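Local coordinates for protein probable adenylyl-sulfate kinase (Synechocystis sp., PDB 5CB8) that phosphorylates adenosine 5'-phosphosulfate with ATP to give 3'-phosphoadenylyl sulfate, the activated sulfate of sulfur metabolism, at residues 76-90 / 102-115. Sequence-based numbering, arbitrary orientation.
With ADX (adenosine-5'-phosphosulfate), chain G; SO4 (sulfate ion), chain I.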
loop_
_atom_site.group_PDB
_atom_site.type_symbol
_atom_site.label_atom_id
_atom_site.label_comp_id
_atom_site.label_asym_id
_atom_site.label_seq_id
_atom_site.Cartn_x
_atom_site.Cartn_y
_atom_site.Cartn_z
ATOM N N LYS B 76 -4.891 -18.683 9.256
ATOM C CA LYS B 76 -5.539 -18.567 7.951
ATOM C C LYS B 76 -6.019 -17.125 7.727
ATOM O O LYS B 76 -5.727 -16.510 6.689
ATOM C CB LYS B 76 -6.705 -19.575 7.888
ATOM C CG LYS B 76 -7.739 -19.339 6.787
ATOM C CD LYS B 76 -7.139 -19.584 5.443
ATOM C CE LYS B 76 -8.172 -19.520 4.321
ATOM N NZ LYS B 76 -7.475 -19.081 3.076
ATOM N N GLU B 77 -6.718 -16.572 8.713
ATOM C CA GLU B 77 -7.231 -15.202 8.592
ATOM C C GLU B 77 -6.126 -14.191 8.334
ATOM O O GLU B 77 -6.268 -13.279 7.491
ATOM C CB GLU B 77 -7.954 -14.784 9.873
ATOM C CG GLU B 77 -9.337 -15.349 10.042
ATOM C CD GLU B 77 -10.063 -14.676 11.186
ATOM O OE1 GLU B 77 -9.377 -14.064 12.039
ATOM O OE2 GLU B 77 -11.311 -14.748 11.228
ATOM N N ASP B 78 -5.034 -14.322 9.080
ATOM C CA ASP B 78 -3.950 -13.354 8.975
ATOM C C ASP B 78 -3.162 -13.505 7.671
ATOM O O ASP B 78 -2.717 -12.504 7.096
ATOM C CB ASP B 78 -3.026 -13.449 10.199
ATOM C CG ASP B 78 -3.568 -12.700 11.404
ATOM O OD1 ASP B 78 -4.728 -12.217 11.350
ATOM O OD2 ASP B 78 -2.834 -12.602 12.417
ATOM N N ARG B 79 -2.982 -14.736 7.193
ATOM C CA ARG B 79 -2.321 -14.915 5.898
ATOM C C ARG B 79 -3.188 -14.354 4.773
ATOM O O ARG B 79 -2.667 -13.786 3.799
ATOM C CB ARG B 79 -2.002 -16.391 5.626
ATOM C CG ARG B 79 -0.968 -17.011 6.569
ATOM C CD ARG B 79 -0.719 -18.448 6.144
ATOM N NE ARG B 79 -0.031 -19.275 7.136
ATOM C CZ ARG B 79 1.238 -19.668 7.050
ATOM N NH1 ARG B 79 2.006 -19.263 6.043
ATOM N NH2 ARG B 79 1.746 -20.457 7.991
ATOM N N ASP B 80 -4.506 -14.498 4.904
ATOM C CA ASP B 80 -5.412 -13.921 3.908
ATOM C C ASP B 80 -5.321 -12.400 3.933
ATOM O O ASP B 80 -5.232 -11.750 2.886
ATOM C CB ASP B 80 -6.866 -14.372 4.133
ATOM C CG ASP B 80 -7.105 -15.820 3.727
ATOM O OD1 ASP B 80 -6.167 -16.465 3.215
ATOM O OD2 ASP B 80 -8.243 -16.312 3.901
ATOM N N THR B 81 -5.352 -11.830 5.131
ATOM C CA THR B 81 -5.246 -10.380 5.258
ATOM C C THR B 81 -3.924 -9.910 4.671
ATOM O O THR B 81 -3.874 -8.920 3.930
ATOM C CB THR B 81 -5.347 -9.937 6.717
ATOM O OG1 THR B 81 -6.630 -10.316 7.225
ATOM C CG2 THR B 81 -5.185 -8.419 6.827
ATOM N N ASN B 82 -2.856 -10.632 4.997
ATOM C CA ASN B 82 -1.519 -10.266 4.536
ATOM C C ASN B 82 -1.446 -10.219 3.015
ATOM O O ASN B 82 -1.053 -9.206 2.420
ATOM C CB ASN B 82 -0.495 -11.255 5.110
ATOM C CG ASN B 82 0.940 -10.928 4.701
ATOM O OD1 ASN B 82 1.436 -9.819 4.939
ATOM N ND2 ASN B 82 1.623 -11.903 4.109
ATOM N N ILE B 83 -1.852 -11.308 2.378
ATOM C CA ILE B 83 -1.780 -11.398 0.928
ATOM C C ILE B 83 -2.711 -10.391 0.252
ATOM O O ILE B 83 -2.333 -9.755 -0.737
ATOM C CB ILE B 83 -2.075 -12.825 0.450
ATOM C CG1 ILE B 83 -1.001 -13.776 0.994
ATOM C CG2 ILE B 83 -2.129 -12.882 -1.070
ATOM C CD1 ILE B 83 0.437 -13.321 0.717
ATOM N N ARG B 84 -3.920 -10.235 0.780
ATOM C CA ARG B 84 -4.841 -9.248 0.213
ATOM C C ARG B 84 -4.303 -7.818 0.313
ATOM O O ARG B 84 -4.533 -6.995 -0.590
ATOM C CB ARG B 84 -6.230 -9.372 0.859
ATOM C CG ARG B 84 -7.028 -10.564 0.330
ATOM C CD ARG B 84 -8.217 -10.865 1.208
ATOM N NE ARG B 84 -9.129 -11.809 0.564
ATOM C CZ ARG B 84 -9.989 -12.579 1.217
ATOM N NH1 ARG B 84 -10.044 -12.530 2.544
ATOM N NH2 ARG B 84 -10.794 -13.391 0.542
ATOM N N ARG B 85 -3.577 -7.516 1.389
ATOM C CA ARG B 85 -3.040 -6.165 1.563
ATOM C C ARG B 85 -1.868 -5.918 0.617
ATOM O O ARG B 85 -1.746 -4.842 0.026
ATOM C CB ARG B 85 -2.614 -5.920 3.016
ATOM C CG ARG B 85 -2.307 -4.450 3.318
ATOM C CD ARG B 85 -2.030 -4.238 4.809
ATOM N NE ARG B 85 -3.170 -4.637 5.636
ATOM C CZ ARG B 85 -3.087 -4.910 6.936
ATOM N NH1 ARG B 85 -1.923 -4.829 7.560
ATOM N NH2 ARG B 85 -4.171 -5.250 7.621
ATOM N N ILE B 86 -1.011 -6.921 0.469
ATOM C CA ILE B 86 0.063 -6.863 -0.520
ATOM C C ILE B 86 -0.535 -6.693 -1.922
ATOM O O ILE B 86 -0.028 -5.907 -2.741
ATOM C CB ILE B 86 0.945 -8.125 -0.448
ATOM C CG1 ILE B 86 1.756 -8.127 0.859
ATOM C CG2 ILE B 86 1.876 -8.210 -1.668
ATOM C CD1 ILE B 86 2.387 -9.484 1.214
ATOM N N GLY B 87 -1.619 -7.416 -2.192
ATOM C CA GLY B 87 -2.301 -7.307 -3.481
ATOM C C GLY B 87 -2.870 -5.914 -3.723
ATOM O O GLY B 87 -2.841 -5.404 -4.857
ATOM N N PHE B 88 -3.405 -5.305 -2.665
ATOM C CA PHE B 88 -3.941 -3.944 -2.748
ATOM C C PHE B 88 -2.874 -2.973 -3.236
ATOM O O PHE B 88 -3.092 -2.203 -4.174
ATOM C CB PHE B 88 -4.468 -3.505 -1.373
ATOM C CG PHE B 88 -4.930 -2.064 -1.313
ATOM C CD1 PHE B 88 -4.050 -1.051 -0.958
ATOM C CD2 PHE B 88 -6.251 -1.734 -1.578
ATOM C CE1 PHE B 88 -4.476 0.270 -0.895
ATOM C CE2 PHE B 88 -6.687 -0.414 -1.510
ATOM C CZ PHE B 88 -5.792 0.585 -1.170
ATOM N N VAL B 89 -1.719 -3.001 -2.586
ATOM C CA VAL B 89 -0.635 -2.095 -2.928
ATOM C C VAL B 89 -0.087 -2.434 -4.309
ATOM O O VAL B 89 0.208 -1.533 -5.099
ATOM C CB VAL B 89 0.487 -2.175 -1.875
ATOM C CG1 VAL B 89 1.671 -1.287 -2.259
ATOM C CG2 VAL B 89 -0.060 -1.785 -0.502
ATOM N N SER B 90 0.046 -3.729 -4.602
ATOM C CA SER B 90 0.543 -4.169 -5.912
ATOM C C SER B 90 -0.362 -3.681 -7.036
ATOM O O SER B 90 0.105 -3.277 -8.106
ATOM C CB SER B 90 0.631 -5.700 -5.980
ATOM O OG SER B 90 1.541 -6.198 -5.016
ATOM N N VAL B 102 6.553 -9.356 -6.189
ATOM C CA VAL B 102 6.069 -9.839 -4.893
ATOM C C VAL B 102 6.711 -11.176 -4.574
ATOM O O VAL B 102 6.795 -12.056 -5.437
ATOM C CB VAL B 102 4.544 -10.003 -4.886
ATOM C CG1 VAL B 102 4.069 -10.627 -3.554
ATOM C CG2 VAL B 102 3.867 -8.649 -5.109
ATOM N N SER B 103 7.189 -11.322 -3.343
ATOM C CA SER B 103 7.713 -12.597 -2.878
ATOM C C SER B 103 7.001 -12.926 -1.575
ATOM O O SER B 103 7.241 -12.283 -0.553
ATOM C CB SER B 103 9.217 -12.510 -2.631
ATOM O OG SER B 103 9.724 -13.748 -2.156
ATOM N N ALA B 104 6.122 -13.923 -1.611
ATOM C CA ALA B 104 5.340 -14.281 -0.433
ATOM C C ALA B 104 4.936 -15.736 -0.541
ATOM O O ALA B 104 4.625 -16.209 -1.630
ATOM C CB ALA B 104 4.097 -13.391 -0.323
ATOM N N ILE B 105 4.940 -16.448 0.583
ATOM C CA ILE B 105 4.553 -17.852 0.548
ATOM C C ILE B 105 3.202 -17.978 -0.139
ATOM O O ILE B 105 3.058 -18.805 -1.036
ATOM C CB ILE B 105 4.504 -18.492 1.944
ATOM C CG1 ILE B 105 5.920 -18.690 2.490
ATOM C CG2 ILE B 105 3.802 -19.850 1.885
ATOM C CD1 ILE B 105 5.924 -19.269 3.910
ATOM N N SER B 106 2.253 -17.110 0.234
ATOM C CA SER B 106 0.908 -17.096 -0.360
ATOM C C SER B 106 0.373 -18.497 -0.651
ATOM O O SER B 106 0.162 -18.868 -1.813
ATOM C CB SER B 106 0.874 -16.238 -1.631
ATOM O OG SER B 106 1.968 -16.513 -2.497
ATOM N N PRO B 107 0.137 -19.277 0.416
ATOM C CA PRO B 107 -0.106 -20.718 0.300
ATOM C C PRO B 107 -1.512 -21.068 -0.169
ATOM O O PRO B 107 -1.737 -22.223 -0.519
ATOM C CB PRO B 107 0.105 -21.217 1.730
ATOM C CG PRO B 107 -0.312 -20.047 2.587
ATOM C CD PRO B 107 0.135 -18.821 1.820
ATOM N N TYR B 108 -2.433 -20.108 -0.189
ATOM C CA TYR B 108 -3.797 -20.407 -0.642
ATOM C C TYR B 108 -4.077 -20.004 -2.093
ATOM O O TYR B 108 -4.068 -18.812 -2.438
ATOM C CB TYR B 108 -4.828 -19.788 0.311
ATOM C CG TYR B 108 -4.766 -20.420 1.687
ATOM C CD1 TYR B 108 -5.334 -21.665 1.919
ATOM C CD2 TYR B 108 -4.107 -19.789 2.737
ATOM C CE1 TYR B 108 -5.269 -22.263 3.163
ATOM C CE2 TYR B 108 -4.034 -20.383 3.995
ATOM C CZ TYR B 108 -4.620 -21.620 4.198
ATOM O OH TYR B 108 -4.562 -22.225 5.442
ATOM N N ALA B 109 -4.355 -21.004 -2.932
ATOM C CA ALA B 109 -4.597 -20.779 -4.359
ATOM C C ALA B 109 -5.754 -19.815 -4.637
ATOM O O ALA B 109 -5.648 -18.949 -5.513
ATOM C CB ALA B 109 -4.829 -22.115 -5.078
ATOM N N ALA B 110 -6.862 -19.965 -3.912
ATOM C CA ALA B 110 -8.029 -19.109 -4.155
ATOM C C ALA B 110 -7.711 -17.635 -3.901
ATOM O O ALA B 110 -8.256 -16.751 -4.562
ATOM C CB ALA B 110 -9.220 -19.556 -3.301
ATOM N N ILE B 111 -6.848 -17.372 -2.927
ATOM C CA ILE B 111 -6.429 -16.001 -2.632
ATOM C C ILE B 111 -5.481 -15.467 -3.716
ATOM O O ILE B 111 -5.612 -14.321 -4.151
ATOM C CB ILE B 111 -5.726 -15.906 -1.275
ATOM C CG1 ILE B 111 -6.648 -16.418 -0.158
ATOM C CG2 ILE B 111 -5.286 -14.463 -1.007
ATOM C CD1 ILE B 111 -7.885 -15.562 0.042
ATOM N N ARG B 112 -4.528 -16.286 -4.159
ATOM C CA ARG B 112 -3.659 -15.869 -5.276
ATOM C C ARG B 112 -4.499 -15.541 -6.506
ATOM O O ARG B 112 -4.216 -14.579 -7.229
ATOM C CB ARG B 112 -2.633 -16.957 -5.620
ATOM C CG ARG B 112 -1.633 -17.248 -4.489
ATOM C CD ARG B 112 -0.458 -18.125 -4.971
ATOM N NE ARG B 112 -0.917 -19.339 -5.653
ATOM C CZ ARG B 112 -0.978 -20.546 -5.097
ATOM N NH1 ARG B 112 -0.608 -20.726 -3.838
ATOM N NH2 ARG B 112 -1.417 -21.581 -5.803
ATOM N N GLN B 113 -5.539 -16.338 -6.731
ATOM C CA GLN B 113 -6.423 -16.148 -7.885
ATOM C C GLN B 113 -7.230 -14.868 -7.759
ATOM O O GLN B 113 -7.479 -14.164 -8.743
ATOM C CB GLN B 113 -7.353 -17.358 -8.028
ATOM C CG GLN B 113 -6.663 -18.556 -8.656
ATOM C CD GLN B 113 -5.956 -18.182 -9.949
ATOM O OE1 GLN B 113 -6.588 -17.723 -10.902
ATOM N NE2 GLN B 113 -4.636 -18.358 -9.977
ATOM N N GLU B 114 -7.644 -14.570 -6.538
ATOM C CA GLU B 114 -8.414 -13.366 -6.254
ATOM C C GLU B 114 -7.564 -12.135 -6.594
ATOM O O GLU B 114 -8.037 -11.185 -7.224
ATOM C CB GLU B 114 -8.789 -13.398 -4.772
ATOM C CG GLU B 114 -9.635 -12.271 -4.259
ATOM C CD GLU B 114 -9.830 -12.379 -2.752
ATOM O OE1 GLU B 114 -10.384 -13.407 -2.284
ATOM O OE2 GLU B 114 -9.414 -11.443 -2.041
ATOM N N VAL B 115 -6.299 -12.163 -6.189
ATOM C CA VAL B 115 -5.395 -11.046 -6.454
ATOM C C VAL B 115 -5.094 -10.942 -7.946
ATOM O O VAL B 115 -5.099 -9.848 -8.519
ATOM C CB VAL B 115 -4.088 -11.192 -5.645
ATOM C CG1 VAL B 115 -3.100 -10.108 -6.029
ATOM C CG2 VAL B 115 -4.394 -11.121 -4.159
HETATM S SB ADX G . 2.219 -15.776 3.900
HETATM O O1B ADX G . 1.356 -14.819 4.602
HETATM O O2B ADX G . 2.322 -15.457 2.464
HETATM O O3B ADX G . 1.689 -17.131 4.103
HETATM P PA ADX G . 4.729 -14.659 4.197
HETATM O O1A ADX G . 4.157 -13.249 4.308
HETATM O O2A ADX G . 5.458 -14.890 2.877
HETATM O O3A ADX G . 3.606 -15.746 4.503
HETATM O "O5'" ADX G . 5.773 -14.838 5.398
HETATM C "C5'" ADX G . 6.523 -16.014 5.487
HETATM C "C4'" ADX G . 7.728 -15.885 6.242
HETATM O "O4'" ADX G . 7.372 -15.795 7.669
HETATM C "C3'" ADX G . 8.580 -17.068 6.092
HETATM O "O3'" ADX G . 9.588 -16.783 5.225
HETATM C "C2'" ADX G . 9.143 -17.321 7.438
HETATM O "O2'" ADX G . 10.362 -16.744 7.540
HETATM C "C1'" ADX G . 8.227 -16.644 8.405
HETATM N N9 ADX G . 7.421 -17.508 9.219
HETATM C C8 ADX G . 7.263 -17.428 10.562
HETATM N N7 ADX G . 6.310 -18.288 10.933
HETATM C C5 ADX G . 5.841 -18.919 9.828
HETATM C C6 ADX G . 4.855 -19.884 9.626
HETATM N N6 ADX G . 4.063 -20.385 10.736
HETATM N N1 ADX G . 4.625 -20.322 8.371
HETATM C C2 ADX G . 5.323 -19.826 7.325
HETATM N N3 ADX G . 6.270 -18.890 7.488
HETATM C C4 ADX G . 6.550 -18.416 8.726
HETATM S S SO4 I . -9.141 -9.305 4.872
HETATM O O1 SO4 I . -8.448 -8.462 3.893
HETATM O O2 SO4 I . -8.695 -8.917 6.217
HETATM O O3 SO4 I . -10.586 -9.090 4.758
HETATM O O4 SO4 I . -8.846 -10.734 4.629
#
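Ile111 of helix 109-115 sits as a knob among Lys76, Asp80, Ile83 and Arg84 of helix 76-90, in a mostly buried, near-parallel helix pair (17° between axes). Helix 76-94 is the beta-alpha-beta crossover between adjacent parallel strands 56-60 and 99-103, and Ile86 CG2 packs on Val102 CG1 of the latter. Ile111 CG2 meets Ile83 CG2 at 3.5 Å, while Ile111 CD1 lies over one face of the Arg84 guanidinium. A side-on salt bridge joins Arg84 NE to Glu114 OE2 (2.6 Å) and Arg84 NH2 to Glu114 OE1 (2.9 Å), both on syn lone pairs, the planes 20° apart. Arg84 NH1 donates to O4 of a separate sulfate ion, probably from the crystallisation liquor. At the N-terminal end of helix 76-90, Lys76, bent at chi2 (68°), brings NZ over the Tyr108 ring, 3.4 Å from its centroid, in a cation-pi contact; Asp80 holds the same ammonium through both oxygens. The phosphosulfate end of adenosine-5'-phosphosulfate lies between helix 76-90 and the Ile105-Ser106 loop: Arg79 NH1 and Ser106 N hold its sulfate, Ile105 N its phosphate. Ile83 CD1 packs on CB of Ser106, by similarity the phosphoserine intermediate. One guanidinium and two backbone N-H groups thus probably offset the sulfate and phosphate charge.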